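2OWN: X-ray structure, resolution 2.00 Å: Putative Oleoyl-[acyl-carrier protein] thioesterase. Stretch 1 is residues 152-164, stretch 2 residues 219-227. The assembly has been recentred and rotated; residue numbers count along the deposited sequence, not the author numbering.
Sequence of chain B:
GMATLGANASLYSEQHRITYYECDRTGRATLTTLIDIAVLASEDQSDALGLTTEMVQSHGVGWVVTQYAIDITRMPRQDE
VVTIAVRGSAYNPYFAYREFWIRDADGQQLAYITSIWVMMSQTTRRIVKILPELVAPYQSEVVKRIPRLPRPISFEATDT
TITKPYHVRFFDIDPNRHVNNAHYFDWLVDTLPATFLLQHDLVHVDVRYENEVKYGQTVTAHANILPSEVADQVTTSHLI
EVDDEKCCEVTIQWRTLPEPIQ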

ATOM      1  N   PRO B 152      18.483  13.308  12.807  1.00 34.50           N
ATOM      2  CA  PRO B 152      18.329  12.029  13.501  1.00 35.07           C
ATOM      3  C   PRO B 152      19.618  11.719  14.302  1.00 35.42           C
ATOM      4  O   PRO B 152      20.682  12.333  14.067  1.00 34.02           O
ATOM      5  CB  PRO B 152      18.142  11.003  12.363  1.00 35.30           C
ATOM      6  CG  PRO B 152      17.962  11.768  11.138  1.00 36.17           C
ATOM      7  CD  PRO B 152      18.590  13.098  11.346  1.00 33.87           C
ATOM      8  N   ILE B 153      19.503  10.778  15.241  1.00 35.98           N
ATOM      9  CA  ILE B 153      20.629  10.308  16.060  1.00 36.67           C
ATOM     10  C   ILE B 153      21.591   9.584  15.110  1.00 37.45           C
ATOM     11  O   ILE B 153      21.142   8.887  14.179  1.00 36.80           O
ATOM     12  CB  ILE B 153      20.179   9.347  17.212  1.00 36.66           C
ATOM     13  CG1 ILE B 153      19.281  10.077  18.223  1.00 36.96           C
ATOM     14  CG2 ILE B 153      21.387   8.736  17.956  1.00 37.97           C
ATOM     15  CD1 ILE B 153      18.708   9.171  19.317  1.00 35.91           C
ATOM     16  N   SER B 154      22.897   9.802  15.303  1.00 38.86           N
ATOM     17  CA  SER B 154      23.929   9.150  14.484  1.00 40.09           C
ATOM     18  C   SER B 154      23.874   7.686  14.938  1.00 38.92           C
ATOM     19  O   SER B 154      24.156   7.396  16.109  1.00 39.16           O
ATOM     20  CB  SER B 154      25.312   9.772  14.676  1.00 40.82           C
ATOM     21  OG  SER B 154      26.232   9.210  13.759  1.00 47.15           O
ATOM     22  N   PHE B 155      23.418   6.802  14.039  1.00 37.33           N
ATOM     23  CA  PHE B 155      23.253   5.378  14.355  1.00 36.53           C
ATOM     24  C   PHE B 155      24.579   4.682  14.743  1.00 37.34           C
ATOM     25  O   PHE B 155      25.565   4.776  14.004  1.00 37.62           O
ATOM     26  CB  PHE B 155      22.570   4.593  13.213  1.00 35.55           C
ATOM     27  CG  PHE B 155      22.204   3.187  13.602  1.00 33.03           C
ATOM     28  CD1 PHE B 155      20.988   2.936  14.261  1.00 32.50           C
ATOM     29  CD2 PHE B 155      23.087   2.111  13.359  1.00 34.23           C
ATOM     30  CE1 PHE B 155      20.639   1.629  14.665  1.00 32.76           C
ATOM     31  CE2 PHE B 155      22.754   0.797  13.766  1.00 34.31           C
ATOM     32  CZ  PHE B 155      21.528   0.567  14.427  1.00 34.49           C
ATOM     33  N   GLU B 156      24.558   4.028  15.909  1.00 36.63           N
ATOM     34  CA  GLU B 156      25.664   3.247  16.453  1.00 38.26           C
ATOM     35  C   GLU B 156      25.104   1.875  16.837  1.00 36.18           C
ATOM     36  O   GLU B 156      24.201   1.799  17.677  1.00 33.18           O
ATOM     37  CB  GLU B 156      26.302   3.938  17.658  1.00 37.88           C
ATOM     38  CG  GLU B 156      27.014   5.244  17.277  1.00 43.75           C
ATOM     39  CD  GLU B 156      27.672   5.990  18.447  1.00 43.45           C
ATOM     40  OE1 GLU B 156      27.363   5.722  19.638  1.00 53.01           O
ATOM     41  OE2 GLU B 156      28.492   6.886  18.152  1.00 53.33           O
ATOM     42  N   ALA B 157      25.613   0.821  16.192  1.00 36.42           N
ATOM     43  CA  ALA B 157      25.199  -0.556  16.469  1.00 36.56           C
ATOM     44  C   ALA B 157      25.756  -1.005  17.826  1.00 36.89           C
ATOM     45  O   ALA B 157      26.863  -0.601  18.213  1.00 37.77           O
ATOM     46  CB  ALA B 157      25.669  -1.516  15.371  1.00 36.74           C
ATOM     47  N   THR B 158      24.945  -1.772  18.555  1.00 36.62           N
ATOM     48  CA  THR B 158      25.302  -2.357  19.860  1.00 38.05           C
ATOM     49  C   THR B 158      24.908  -3.839  19.850  1.00 37.35           C
ATOM     50  O   THR B 158      24.317  -4.324  18.868  1.00 36.53           O
ATOM     51  CB  THR B 158      24.607  -1.627  21.055  1.00 37.75           C
ATOM     52  OG1 THR B 158      23.190  -1.850  21.032  1.00 38.95           O
ATOM     53  CG2 THR B 158      24.887  -0.129  21.020  1.00 39.56           C
ATOM     54  N   ASP B 159      25.261  -4.542  20.932  1.00 38.43           N
ATOM     55  CA  ASP B 159      24.915  -5.979  21.132  1.00 39.46           C
ATOM     56  C   ASP B 159      23.399  -6.289  21.067  1.00 37.98           C
ATOM     57  O   ASP B 159      23.022  -7.386  20.658  1.00 39.05           O
ATOM     58  CB  ASP B 159      25.502  -6.544  22.458  1.00 40.90           C
ATOM     59  CG  ASP B 159      24.947  -5.857  23.735  1.00 46.79           C
ATOM     60  OD1 ASP B 159      24.469  -4.697  23.678  1.00 60.20           O
ATOM     61  OD2 ASP B 159      25.030  -6.482  24.818  1.00 56.52           O
ATOM     62  N   THR B 160      22.570  -5.314  21.468  1.00 37.60           N
ATOM     63  CA  THR B 160      21.094  -5.397  21.476  1.00 37.35           C
ATOM     64  C   THR B 160      20.387  -4.812  20.217  1.00 37.51           C
ATOM     65  O   THR B 160      19.150  -4.697  20.220  1.00 39.09           O
ATOM     66  CB  THR B 160      20.544  -4.707  22.764  1.00 37.29           C
ATOM     67  OG1 THR B 160      20.928  -3.330  22.767  1.00 39.22           O
ATOM     68  CG2 THR B 160      21.103  -5.380  24.011  1.00 35.15           C
ATOM     69  N   THR B 161      21.142  -4.441  19.163  1.00 36.27           N
ATOM     70  CA  THR B 161      20.569  -3.885  17.910  1.00 35.68           C
ATOM     71  C   THR B 161      19.705  -4.931  17.197  1.00 35.84           C
ATOM     72  O   THR B 161      20.147  -6.069  17.039  1.00 35.46           O
ATOM     73  CB  THR B 161      21.663  -3.382  16.914  1.00 35.02           C
ATOM     74  OG1 THR B 161      22.391  -2.298  17.504  1.00 33.81           O
ATOM     75  CG2 THR B 161      21.057  -2.915  15.569  1.00 33.74           C
ATOM     76  N   ILE B 162      18.494  -4.526  16.796  1.00 35.91           N
ATOM     77  CA  ILE B 162      17.547  -5.379  16.070  1.00 37.05           C
ATOM     78  C   ILE B 162      17.911  -5.181  14.608  1.00 37.48           C
ATOM     79  O   ILE B 162      17.899  -4.039  14.145  1.00 35.30           O
ATOM     80  CB  ILE B 162      16.058  -4.984  16.304  1.00 37.45           C
ATOM     81  CG1 ILE B 162      15.710  -4.974  17.802  1.00 38.84           C
ATOM     82  CG2 ILE B 162      15.121  -5.934  15.544  1.00 38.97           C
ATOM     83  CD1 ILE B 162      14.282  -4.494  18.114  1.00 36.50           C
ATOM     84  N   THR B 163      18.253  -6.269  13.906  1.00 38.13           N
ATOM     85  CA  THR B 163      18.613  -6.242  12.474  1.00 39.27           C
ATOM     86  C   THR B 163      17.722  -7.209  11.677  1.00 40.22           C
ATOM     87  O   THR B 163      17.540  -8.350  12.105  1.00 40.68           O
ATOM     88  CB  THR B 163      20.110  -6.556  12.248  1.00 38.69           C
ATOM     89  OG1 THR B 163      20.902  -5.582  12.931  1.00 39.93           O
ATOM     90  CG2 THR B 163      20.488  -6.514  10.763  1.00 37.52           C
ATOM     91  N   LYS B 164      17.141  -6.719  10.568  1.00 40.49           N
ATOM     92  CA  LYS B 164      16.307  -7.513   9.636  1.00 40.97           C
ATOM     93  C   LYS B 164      16.650  -7.178   8.173  1.00 40.16           C
ATOM     94  O   LYS B 164      16.802  -5.981   7.863  1.00 39.83           O
ATOM     95  CB  LYS B 164      14.800  -7.286   9.815  1.00 40.94           C
ATOM     96  CG  LYS B 164      14.191  -7.762  11.124  1.00 43.86           C
ATOM     97  CD  LYS B 164      12.678  -7.658  11.019  1.00 43.30           C
ATOM     98  CE  LYS B 164      11.942  -8.013  12.278  1.00 47.01           C
ATOM     99  NZ  LYS B 164      10.486  -7.882  11.993  1.00 44.51           N
ATOM    100  N   VAL B 219      18.366  -4.670   1.185  1.00 40.88           N
ATOM    101  CA  VAL B 219      18.663  -3.649   2.204  1.00 40.20           C
ATOM    102  C   VAL B 219      18.719  -4.340   3.585  1.00 38.18           C
ATOM    103  O   VAL B 219      18.039  -5.353   3.802  1.00 38.10           O
ATOM    104  CB  VAL B 219      17.659  -2.439   2.211  1.00 40.55           C
ATOM    105  CG1 VAL B 219      17.507  -1.871   0.807  1.00 43.11           C
ATOM    106  CG2 VAL B 219      16.301  -2.801   2.742  1.00 41.68           C
ATOM    107  N   THR B 220      19.545  -3.794   4.480  1.00 35.84           N
ATOM    108  CA  THR B 220      19.718  -4.271   5.856  1.00 34.27           C
ATOM    109  C   THR B 220      19.198  -3.134   6.741  1.00 33.11           C
ATOM    110  O   THR B 220      19.760  -2.034   6.711  1.00 32.35           O
ATOM    111  CB  THR B 220      21.189  -4.603   6.161  1.00 34.49           C
ATOM    112  OG1 THR B 220      21.674  -5.541   5.192  1.00 34.00           O
ATOM    113  CG2 THR B 220      21.343  -5.203   7.558  1.00 33.68           C
ATOM    114  N   ALA B 221      18.109  -3.403   7.476  1.00 31.45           N
ATOM    115  CA  ALA B 221      17.452  -2.440   8.367  1.00 32.37           C
ATOM    116  C   ALA B 221      17.891  -2.717   9.788  1.00 32.68           C
ATOM    117  O   ALA B 221      17.804  -3.863  10.228  1.00 34.21           O
ATOM    118  CB  ALA B 221      15.938  -2.542   8.264  1.00 29.70           C
ATOM    119  N   HIS B 222      18.356  -1.680  10.488  1.00 32.13           N
ATOM    120  CA  HIS B 222      18.812  -1.772  11.881  1.00 32.12           C
ATOM    121  C   HIS B 222      17.949  -0.869  12.762  1.00 31.44           C
ATOM    122  O   HIS B 222      17.450   0.142  12.276  1.00 30.28           O
ATOM    123  CB  HIS B 222      20.272  -1.369  12.021  1.00 32.55           C
ATOM    124  CG  HIS B 222      21.212  -2.132  11.148  1.00 33.81           C
ATOM    125  ND1 HIS B 222      21.690  -3.378  11.484  1.00 34.11           N
ATOM    126  CD2 HIS B 222      21.800  -1.806   9.973  1.00 34.78           C
ATOM    127  CE1 HIS B 222      22.509  -3.801  10.539  1.00 36.34           C
ATOM    128  NE2 HIS B 222      22.596  -2.864   9.614  1.00 33.42           N
ATOM    129  N   ALA B 223      17.768  -1.249  14.033  1.00 31.07           N
ATOM    130  CA  ALA B 223      16.988  -0.465  15.017  1.00 30.49           C
ATOM    131  C   ALA B 223      17.443  -0.679  16.471  1.00 31.85           C
ATOM    132  O   ALA B 223      17.737  -1.818  16.862  1.00 31.18           O
ATOM    133  CB  ALA B 223      15.485  -0.742  14.893  1.00 29.71           C
ATOM    134  N   ASN B 224      17.541   0.429  17.217  1.00 32.50           N
ATOM    135  CA  ASN B 224      17.882   0.481  18.644  1.00 32.43           C
ATOM    136  C   ASN B 224      16.723   1.130  19.366  1.00 32.50           C
ATOM    137  O   ASN B 224      16.346   2.239  18.989  1.00 32.85           O
ATOM    138  CB  ASN B 224      19.140   1.332  18.917  1.00 33.02           C
ATOM    139  CG  ASN B 224      20.425   0.690  18.429  1.00 31.10           C
ATOM    140  OD1 ASN B 224      20.604  -0.518  18.527  1.00 34.73           O
ATOM    141  ND2 ASN B 224      21.361   1.515  17.969  1.00 32.27           N
ATOM    142  N   ILE B 225      16.155   0.450  20.363  1.00 31.60           N
ATOM    143  CA  ILE B 225      15.056   0.963  21.187  1.00 32.77           C
ATOM    144  C   ILE B 225      15.811   1.599  22.352  1.00 32.01           C
ATOM    145  O   ILE B 225      16.464   0.880  23.133  1.00 31.95           O
ATOM    146  CB  ILE B 225      14.084  -0.135  21.657  1.00 33.25           C
ATOM    147  CG1 ILE B 225      13.480  -0.878  20.450  1.00 34.64           C
ATOM    148  CG2 ILE B 225      12.981   0.484  22.550  1.00 32.61           C
ATOM    149  CD1 ILE B 225      12.590  -2.051  20.826  1.00 33.60           C
ATOM    150  N   LEU B 226      15.715   2.926  22.461  1.00 31.53           N
ATOM    151  CA  LEU B 226      16.424   3.730  23.467  1.00 32.84           C
ATOM    152  C   LEU B 226      15.511   4.419  24.482  1.00 32.84           C
ATOM    153  O   LEU B 226      14.350   4.705  24.152  1.00 35.02           O
ATOM    154  CB  LEU B 226      17.218   4.821  22.739  1.00 32.73           C
ATOM    155  CG  LEU B 226      18.236   4.377  21.679  1.00 34.38           C
ATOM    156  CD1 LEU B 226      18.727   5.582  20.879  1.00 36.30           C
ATOM    157  CD2 LEU B 226      19.395   3.604  22.304  1.00 35.83           C
ATOM    158  N   PRO B 227      16.020   4.681  25.718  1.00 33.81           N
ATOM    159  CA  PRO B 227      15.215   5.420  26.692  1.00 33.05           C
ATOM    160  C   PRO B 227      15.161   6.909  26.309  1.00 32.72           C
ATOM    161  O   PRO B 227      16.035   7.392  25.575  1.00 32.05           O
ATOM    162  CB  PRO B 227      15.973   5.215  28.001  1.00 34.49           C
ATOM    163  CG  PRO B 227      17.365   5.074  27.599  1.00 34.70           C
ATOM    164  CD  PRO B 227      17.327   4.312  26.308  1.00 32.88           C
TER
HETATM  165  O   HOH W   1      21.568   4.331  17.386  1.00 25.40           O
HETATM  166  O   HOH W   2      17.129  -2.148  20.909  1.00 25.00           O
HETATM  167  O   HOH W   3      19.822  -1.720  20.916  1.00 45.93           O

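Where a strand pair gives way to loop, side chains can take over the pairing that the backbone abandons, and this thioesterase offers a compact example. Between antiparallel strands, Ile-162 N to Ala-223 O (2.8 Å) and Lys-164 N to Ala-221 O (3.0 Å) are hydrogen bonds, each matched by a return bond. The intervening pair, Thr-163 and His-222, lacks such bonds and connects through side chains instead: both adopt chi1 m, and Thr-163 OG1 meets His-222 ND1 at the imidazole edge, 2.8 Å away, with either atom a possible donor.

Before Ile-162 the chain turns, and Asn-224 becomes the substitute partner. Its CA-to-CB bond points sideways, but chi1 of -70° and chi2 of -38° bring the amide back to the loop. Being donor and acceptor at once, the amide suits this buried place: Asn-224 ND2 donates to Glu-156 O (2.9 Å) and to water 1, while Asn-224 OD1 accepts from water 3 and lies 2.7 Å from Thr-161 OG1. Thr-161 OG1, in rotamer m, accepts from Thr-158 N (2.8 Å), bracing the type I turn.

Phe-155, chi1 t, reaches the strand with its ring, CZ of Phe-155 lying 3.3 Å from His-222 CB. On the opposite face, the one that carries Ile-162 and Ala-223, Ile-162 CD1 touches Ile-225 CD1 (4.0 Å), both side chains in the mt rotamer.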